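Type II restriction enzyme SfiI (PDB 2EZV) recognises the double-stranded DNA sequence 5'-GGCCN(5)GGCC-3' as a tetramer and cleaves it endonucleolytically, giving fragments with terminal 5'-phosphates. Local coordinates at residues 70-74 and 141-145; 94-99 and 153-159. All coordinates share one frame; numbering follows the deposited sequence.

Overall arrangement
From the N terminus the chain passes through helices 10-41 and 49-62 into the loop that holds 70-74, then along strands 80-86 and 93-104 to strand 141-145 and strand 151-167. Contact 1 closes a loop of 66 residues between 70-74 and 141-145; contact 2 closes one of 53 residues between 94-99 and 153-159. The segments alternate along the chain, so the two closures cross. Contact 2 pairs two parallel strands inside the mixed sheet, whereas contact 1 ties the loop before strand 80-86 to strand 141-145, an antiparallel neighbour of 151-167. Their centres lie about 10 Å apart, and they touch where Phe74 packs on Val96 and Leu142 meets Ala154 through the backbone.

Contact 1 of 2, residues 70-74 and 141-145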
ATOM      1  N   ILE D  70      -5.138 -10.652  -3.844  1.00 14.73           N
ATOM      2  CA  ILE D  70      -5.542 -11.334  -5.059  1.00 15.42           C
ATOM      3  C   ILE D  70      -6.392 -10.305  -5.796  1.00 17.82           C
ATOM      4  O   ILE D  70      -7.181  -9.575  -5.173  1.00 15.37           O
ATOM      5  CB  ILE D  70      -6.367 -12.603  -4.754  1.00 13.35           C
ATOM      6  CG1 ILE D  70      -5.414 -13.732  -4.347  1.00 12.13           C
ATOM      7  CG2 ILE D  70      -7.216 -12.987  -5.962  1.00 12.44           C
ATOM      8  CD1 ILE D  70      -6.090 -15.052  -4.028  1.00 13.47           C
ATOM      9  N   ASN D  71      -6.207 -10.233  -7.111  1.00 17.95           N
ATOM     10  CA  ASN D  71      -6.927  -9.275  -7.939  1.00 19.57           C
ATOM     11  C   ASN D  71      -8.381  -9.677  -8.186  1.00 19.55           C
ATOM     12  O   ASN D  71      -8.780  -9.964  -9.315  1.00 17.49           O
ATOM     13  CB  ASN D  71      -6.188  -9.100  -9.267  1.00 21.15           C
ATOM     14  CG  ASN D  71      -6.792  -8.020 -10.130  1.00 23.15           C
ATOM     15  OD1 ASN D  71      -7.322  -7.039  -9.622  1.00 25.66           O
ATOM     16  ND2 ASN D  71      -6.700  -8.185 -11.445  1.00 25.43           N
ATOM     17  N   ARG D  72      -9.165  -9.688  -7.114  1.00 19.80           N
ATOM     18  CA  ARG D  72     -10.568 -10.055  -7.181  1.00 20.76           C
ATOM     19  C   ARG D  72     -11.328  -9.322  -6.083  1.00 21.68           C
ATOM     20  O   ARG D  72     -10.926  -9.335  -4.915  1.00 22.06           O
ATOM     21  CB  ARG D  72     -10.726 -11.570  -7.000  1.00 20.87           C
ATOM     22  CG  ARG D  72     -11.655 -12.224  -8.008  1.00 24.82           C
ATOM     23  CD  ARG D  72     -13.019 -11.562  -8.013  1.00 24.53           C
ATOM     24  NE  ARG D  72     -14.049 -12.340  -8.695  1.00 25.61           N
ATOM     25  CZ  ARG D  72     -14.322 -13.616  -8.441  1.00 27.31           C
ATOM     26  NH1 ARG D  72     -13.631 -14.284  -7.530  1.00 30.02           N
ATOM     27  NH2 ARG D  72     -15.326 -14.214  -9.060  1.00 30.31           N
ATOM     28  N   ARG D  73     -12.429  -8.685  -6.460  1.00 21.45           N
ATOM     29  CA  ARG D  73     -13.237  -7.934  -5.508  1.00 22.69           C
ATOM     30  C   ARG D  73     -14.714  -8.218  -5.737  1.00 23.80           C
ATOM     31  O   ARG D  73     -15.115  -8.608  -6.832  1.00 22.64           O
ATOM     32  CB  ARG D  73     -13.003  -6.434  -5.689  1.00 21.58           C
ATOM     33  CG  ARG D  73     -11.552  -6.014  -5.650  1.00 22.65           C
ATOM     34  CD  ARG D  73     -11.351  -4.702  -6.383  1.00 23.95           C
ATOM     35  NE  ARG D  73     -10.370  -4.819  -7.458  1.00 26.90           N
ATOM     36  CZ  ARG D  73     -10.465  -5.690  -8.456  1.00 29.32           C
ATOM     37  NH1 ARG D  73     -11.497  -6.517  -8.506  1.00 33.99           N
ATOM     38  NH2 ARG D  73      -9.544  -5.735  -9.408  1.00 26.65           N
ATOM     39  N   PHE D  74     -15.517  -8.021  -4.696  1.00 24.68           N
ATOM     40  CA  PHE D  74     -16.962  -8.208  -4.798  1.00 24.62           C
ATOM     41  C   PHE D  74     -17.664  -7.258  -3.827  1.00 24.17           C
ATOM     42  O   PHE D  74     -17.082  -6.841  -2.822  1.00 23.41           O
ATOM     43  CB  PHE D  74     -17.338  -9.669  -4.501  1.00 22.32           C
ATOM     44  CG  PHE D  74     -17.014 -10.110  -3.100  1.00 23.13           C
ATOM     45  CD1 PHE D  74     -17.893  -9.848  -2.053  1.00 21.53           C
ATOM     46  CD2 PHE D  74     -15.823 -10.769  -2.823  1.00 22.04           C
ATOM     47  CE1 PHE D  74     -17.593 -10.234  -0.754  1.00 22.20           C
ATOM     48  CE2 PHE D  74     -15.513 -11.157  -1.527  1.00 22.39           C
ATOM     49  CZ  PHE D  74     -16.401 -10.889  -0.487  1.00 21.97           C
ATOM     50  N   HIS D 141     -16.833 -20.818  -0.283  1.00 25.26           N
ATOM     51  CA  HIS D 141     -15.647 -20.314  -0.963  1.00 26.61           C
ATOM     52  C   HIS D 141     -15.997 -19.572  -2.248  1.00 26.12           C
ATOM     53  O   HIS D 141     -17.077 -19.751  -2.794  1.00 27.03           O
ATOM     54  CB  HIS D 141     -14.716 -21.487  -1.283  1.00 27.17           C
ATOM     55  CG  HIS D 141     -15.385 -22.598  -2.034  1.00 30.33           C
ATOM     56  ND1 HIS D 141     -15.785 -22.478  -3.349  1.00 29.30           N
ATOM     57  CD2 HIS D 141     -15.757 -23.842  -1.643  1.00 30.11           C
ATOM     58  CE1 HIS D 141     -16.374 -23.595  -3.735  1.00 28.45           C
ATOM     59  NE2 HIS D 141     -16.371 -24.440  -2.718  1.00 30.58           N
ATOM     60  N   LEU D 142     -15.077 -18.738  -2.724  1.00 26.85           N
ATOM     61  CA  LEU D 142     -15.275 -17.983  -3.961  1.00 26.73           C
ATOM     62  C   LEU D 142     -14.342 -18.557  -5.017  1.00 27.68           C
ATOM     63  O   LEU D 142     -13.129 -18.594  -4.821  1.00 28.26           O
ATOM     64  CB  LEU D 142     -14.944 -16.504  -3.750  1.00 25.75           C
ATOM     65  CG  LEU D 142     -15.108 -15.563  -4.950  1.00 24.93           C
ATOM     66  CD1 LEU D 142     -16.579 -15.468  -5.358  1.00 25.32           C
ATOM     67  CD2 LEU D 142     -14.587 -14.198  -4.571  1.00 23.93           C
ATOM     68  N   MET D 143     -14.901 -19.000  -6.138  1.00 27.35           N
ATOM     69  CA  MET D 143     -14.085 -19.575  -7.193  1.00 26.46           C
ATOM     70  C   MET D 143     -13.295 -18.508  -7.935  1.00 25.78           C
ATOM     71  O   MET D 143     -13.850 -17.502  -8.378  1.00 26.35           O
ATOM     72  CB  MET D 143     -14.963 -20.368  -8.168  1.00 27.82           C
ATOM     73  CG  MET D 143     -15.566 -21.626  -7.561  1.00 27.96           C
ATOM     74  SD  MET D 143     -14.294 -22.801  -7.024  1.00 32.51           S
ATOM     75  CE  MET D 143     -15.125 -24.356  -7.296  1.00 28.45           C
ATOM     76  N   LEU D 144     -11.992 -18.733  -8.054  1.00 24.21           N
ATOM     77  CA  LEU D 144     -11.100 -17.808  -8.746  1.00 24.33           C
ATOM     78  C   LEU D 144     -10.657 -18.469 -10.049  1.00 24.10           C
ATOM     79  O   LEU D 144     -10.482 -19.685 -10.104  1.00 23.97           O
ATOM     80  CB  LEU D 144      -9.869 -17.506  -7.879  1.00 24.71           C
ATOM     81  CG  LEU D 144     -10.091 -16.981  -6.456  1.00 25.50           C
ATOM     82  CD1 LEU D 144      -8.746 -16.813  -5.758  1.00 25.15           C
ATOM     83  CD2 LEU D 144     -10.832 -15.664  -6.503  1.00 23.58           C
ATOM     84  N   GLN D 145     -10.473 -17.670 -11.092  1.00 23.49           N
ATOM     85  CA  GLN D 145     -10.061 -18.195 -12.387  1.00 24.04           C
ATOM     86  C   GLN D 145      -8.547 -18.199 -12.545  1.00 25.17           C
ATOM     87  O   GLN D 145      -7.927 -17.138 -12.646  1.00 24.75           O
ATOM     88  CB  GLN D 145     -10.670 -17.362 -13.517  1.00 22.61           C
ATOM     89  CG  GLN D 145     -10.277 -17.844 -14.907  1.00 23.07           C
ATOM     90  CD  GLN D 145     -10.738 -19.259 -15.171  1.00 23.19           C
ATOM     91  OE1 GLN D 145     -11.926 -19.552 -15.075  1.00 29.68           O
ATOM     92  NE2 GLN D 145      -9.805 -20.147 -15.498  1.00 23.10           N
TER
HETATM   93  O   HOH W   1     -16.307 -16.783  -8.597  1.00 25.07           O
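Arg72 enters obliquely between Leu142 and Leu144, with its guanidinium NH1 3.1 Å from Leu142 CD2 and 3.3 Å from Leu144 CD2. Arg72 CG lies 3.8 Å from Leu144 CD2, and beyond it the chain bends at chi2 (-55°), which sets the course of CD and the guanidinium group. The polar end reaches the backbone: NH1 gives a weak hydrogen bond to Met143 O (N-H...O 143°), while NH2 donates over 2.8 Å to a water lying at the guanidinium edge, in plane. That water donates in turn to Met143 O, which therefore receives one direct and one water-mediated bond from the same guanidinium group. Strand 141-145 is paired antiparallel with strand 151-167 in the nuclease sheet, and residues 70-74 run beside it without regular structure, through an inverse gamma turn centred on Asn71. At the first position of that turn Ile70 meets Leu144 tip to tip, CD1 to CD1 at 3.6 Å, and Val83 touches both side chains. Beyond the turn the Phe74 ring and Leu142 slide past each other in opposite directions, ring atom CD2 4.0 Å from Leu142 CD2. Phe74 O is also hydrogen-bonded to Tyr60 OH of a neighbouring subunit.

Contact 2 of 2, residues 94-99 and 153-159; sequences PQVLLV and PAVTTSI
Strands 93-104 and 151-167 form a parallel pair within the mixed sheet of this PDDEXK-clan nuclease, and Gln95 to Val99 stand in register with Val155 to Ile159. The short segments diverge by 33° from parallel at a closest axis separation of 4.0 Å. In the parallel pattern, the N and O of Val96 go to the two residues flanking its partner Thr156: Val96 N bonds to Val155 O almost straight (N-H...O 173°), and Val96 O accepts from Thr157 N. Leu98 repeats the pattern, its N bonding to Thr157 O at 3.0 Å and its O accepting from Ile159 N. At the start of the pairing, Val155 N makes a weak bond to Pro94 O.

The face carrying Gln95, Leu97, Val99, Thr157 and Ile159 turns to helix 10-41, where Thr20 touches several of them. Gln95 has CG anti to its own N and an extended chain, from whose end NE2 donates a hydrogen bond to Thr157 OG1 (2.8 Å), which sits 22° out of the Gln95 amide plane. NE2 is also hydrogen-bonded to Thr20 OG1, and OE1 accepts from Arg84, so both ends of this buried amide are engaged. Leu97 and Ile159 meet obliquely through their CD1 methyls at 3.5 Å. On the other face Leu98 CD2 lies 3.9 Å from Thr156 OG1 and close to its methyl, while Val96 CG2 packs 3.8 Å from Ala154 CB. Strand 93-104 leads on from here to Asp100 and Ala101, which with Asp79 supply the protein residues of the calcium site.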
ATOM      1  N   PRO D  94      -5.532 -19.548  -0.964  1.00 15.27           N
ATOM      2  CA  PRO D  94      -6.327 -18.428  -1.476  1.00 15.20           C
ATOM      3  C   PRO D  94      -7.450 -18.269  -0.425  1.00 16.69           C
ATOM      4  O   PRO D  94      -8.040 -19.263   0.027  1.00 16.04           O
ATOM      5  CB  PRO D  94      -6.825 -18.951  -2.823  1.00 14.23           C
ATOM      6  CG  PRO D  94      -6.925 -20.440  -2.583  1.00 16.46           C
ATOM      7  CD  PRO D  94      -5.646 -20.730  -1.833  1.00 11.69           C
ATOM      8  N   GLN D  95      -7.737 -17.038  -0.016  1.00 15.66           N
ATOM      9  CA  GLN D  95      -8.740 -16.831   1.019  1.00 14.46           C
ATOM     10  C   GLN D  95      -9.579 -15.569   0.868  1.00 15.30           C
ATOM     11  O   GLN D  95      -9.101 -14.541   0.399  1.00 15.38           O
ATOM     12  CB  GLN D  95      -8.032 -16.810   2.378  1.00 14.71           C
ATOM     13  CG  GLN D  95      -8.871 -16.400   3.582  1.00 12.72           C
ATOM     14  CD  GLN D  95      -8.033 -16.298   4.862  1.00 17.13           C
ATOM     15  OE1 GLN D  95      -7.094 -15.499   4.944  1.00 18.69           O
ATOM     16  NE2 GLN D  95      -8.373 -17.106   5.865  1.00 16.47           N
ATOM     17  N   VAL D  96     -10.847 -15.666   1.265  1.00 15.93           N
ATOM     18  CA  VAL D  96     -11.753 -14.526   1.250  1.00 13.80           C
ATOM     19  C   VAL D  96     -11.955 -14.167   2.721  1.00 14.67           C
ATOM     20  O   VAL D  96     -12.718 -14.826   3.425  1.00 15.13           O
ATOM     21  CB  VAL D  96     -13.123 -14.879   0.637  1.00 13.75           C
ATOM     22  CG1 VAL D  96     -14.036 -13.670   0.705  1.00 15.24           C
ATOM     23  CG2 VAL D  96     -12.969 -15.320  -0.807  1.00 12.85           C
ATOM     24  N   LEU D  97     -11.251 -13.150   3.205  1.00 16.60           N
ATOM     25  CA  LEU D  97     -11.405 -12.760   4.608  1.00 17.22           C
ATOM     26  C   LEU D  97     -12.683 -11.962   4.768  1.00 17.76           C
ATOM     27  O   LEU D  97     -12.884 -10.960   4.080  1.00 18.14           O
ATOM     28  CB  LEU D  97     -10.217 -11.914   5.095  1.00 15.05           C
ATOM     29  CG  LEU D  97     -10.367 -11.346   6.518  1.00 13.61           C
ATOM     30  CD1 LEU D  97     -10.707 -12.473   7.489  1.00 12.46           C
ATOM     31  CD2 LEU D  97      -9.080 -10.658   6.959  1.00 11.65           C
ATOM     32  N   LEU D  98     -13.544 -12.417   5.675  1.00 19.82           N
ATOM     33  CA  LEU D  98     -14.820 -11.756   5.956  1.00 20.94           C
ATOM     34  C   LEU D  98     -14.901 -11.411   7.432  1.00 21.94           C
ATOM     35  O   LEU D  98     -14.820 -12.296   8.283  1.00 21.95           O
ATOM     36  CB  LEU D  98     -15.993 -12.685   5.619  1.00 22.08           C
ATOM     37  CG  LEU D  98     -16.587 -12.796   4.211  1.00 22.41           C
ATOM     38  CD1 LEU D  98     -15.561 -12.456   3.165  1.00 24.73           C
ATOM     39  CD2 LEU D  98     -17.134 -14.207   4.013  1.00 20.29           C
ATOM     40  N   VAL D  99     -15.035 -10.133   7.755  1.00 21.35           N
ATOM     41  CA  VAL D  99     -15.170  -9.784   9.154  1.00 20.28           C
ATOM     42  C   VAL D  99     -16.279  -8.768   9.295  1.00 20.68           C
ATOM     43  O   VAL D  99     -16.471  -7.892   8.450  1.00 20.72           O
ATOM     44  CB  VAL D  99     -13.828  -9.277   9.792  1.00 19.57           C
ATOM     45  CG1 VAL D  99     -12.713  -9.330   8.782  1.00 18.78           C
ATOM     46  CG2 VAL D  99     -14.002  -7.902  10.380  1.00 17.62           C
ATOM     47  N   PRO D 153     -10.772 -22.634  -5.639  1.00 26.01           N
ATOM     48  CA  PRO D 153     -11.584 -22.081  -4.552  1.00 25.31           C
ATOM     49  C   PRO D 153     -10.819 -21.275  -3.501  1.00 26.10           C
ATOM     50  O   PRO D 153      -9.802 -21.732  -2.973  1.00 26.25           O
ATOM     51  CB  PRO D 153     -12.240 -23.321  -3.957  1.00 25.41           C
ATOM     52  CG  PRO D 153     -11.161 -24.360  -4.125  1.00 26.52           C
ATOM     53  CD  PRO D 153     -10.644 -24.099  -5.522  1.00 24.92           C
ATOM     54  N   ALA D 154     -11.311 -20.073  -3.210  1.00 23.83           N
ATOM     55  CA  ALA D 154     -10.695 -19.223  -2.197  1.00 23.09           C
ATOM     56  C   ALA D 154     -11.537 -19.386  -0.937  1.00 22.86           C
ATOM     57  O   ALA D 154     -12.685 -18.931  -0.875  1.00 21.68           O
ATOM     58  CB  ALA D 154     -10.688 -17.762  -2.649  1.00 22.56           C
ATOM     59  N   VAL D 155     -10.966 -20.048   0.060  1.00 20.68           N
ATOM     60  CA  VAL D 155     -11.669 -20.298   1.307  1.00 21.37           C
ATOM     61  C   VAL D 155     -12.214 -19.067   2.003  1.00 20.17           C
ATOM     62  O   VAL D 155     -11.561 -18.025   2.079  1.00 20.99           O
ATOM     63  CB  VAL D 155     -10.781 -20.999   2.332  1.00 23.46           C
ATOM     64  CG1 VAL D 155     -11.619 -22.004   3.123  1.00 24.12           C
ATOM     65  CG2 VAL D 155      -9.603 -21.645   1.638  1.00 26.21           C
ATOM     66  N   THR D 156     -13.408 -19.231   2.547  1.00 18.15           N
ATOM     67  CA  THR D 156     -14.106 -18.191   3.276  1.00 17.77           C
ATOM     68  C   THR D 156     -13.778 -18.339   4.753  1.00 15.99           C
ATOM     69  O   THR D 156     -13.875 -19.433   5.304  1.00 16.78           O
ATOM     70  CB  THR D 156     -15.646 -18.337   3.059  1.00 19.07           C
ATOM     71  OG1 THR D 156     -16.078 -17.381   2.085  1.00 20.72           O
ATOM     72  CG2 THR D 156     -16.416 -18.145   4.353  1.00 19.96           C
ATOM     73  N   THR D 157     -13.374 -17.248   5.388  1.00 14.76           N
ATOM     74  CA  THR D 157     -13.068 -17.268   6.813  1.00 15.60           C
ATOM     75  C   THR D 157     -13.874 -16.158   7.469  1.00 16.37           C
ATOM     76  O   THR D 157     -13.687 -14.977   7.166  1.00 15.70           O
ATOM     77  CB  THR D 157     -11.562 -17.057   7.081  1.00 15.60           C
ATOM     78  OG1 THR D 157     -10.835 -18.174   6.565  1.00 15.64           O
ATOM     79  CG2 THR D 157     -11.285 -16.943   8.589  1.00 16.15           C
ATOM     80  N   SER D 158     -14.763 -16.546   8.377  1.00 17.23           N
ATOM     81  CA  SER D 158     -15.648 -15.601   9.048  1.00 19.09           C
ATOM     82  C   SER D 158     -15.184 -15.106  10.403  1.00 17.44           C
ATOM     83  O   SER D 158     -14.899 -15.897  11.308  1.00 15.49           O
ATOM     84  CB  SER D 158     -17.035 -16.222   9.187  1.00 21.98           C
ATOM     85  OG  SER D 158     -17.524 -16.613   7.916  1.00 28.17           O
ATOM     86  N   ILE D 159     -15.153 -13.785  10.546  1.00 15.58           N
ATOM     87  CA  ILE D 159     -14.716 -13.163  11.786  1.00 16.12           C
ATOM     88  C   ILE D 159     -15.613 -12.015  12.261  1.00 15.41           C
ATOM     89  O   ILE D 159     -16.127 -11.240  11.458  1.00 15.42           O
ATOM     90  CB  ILE D 159     -13.277 -12.662  11.621  1.00 16.43           C
ATOM     91  CG1 ILE D 159     -12.394 -13.866  11.286  1.00 19.24           C
ATOM     92  CG2 ILE D 159     -12.791 -11.963  12.906  1.00 14.84           C
ATOM     93  CD1 ILE D 159     -11.037 -13.514  10.794  1.00 26.52           C
TER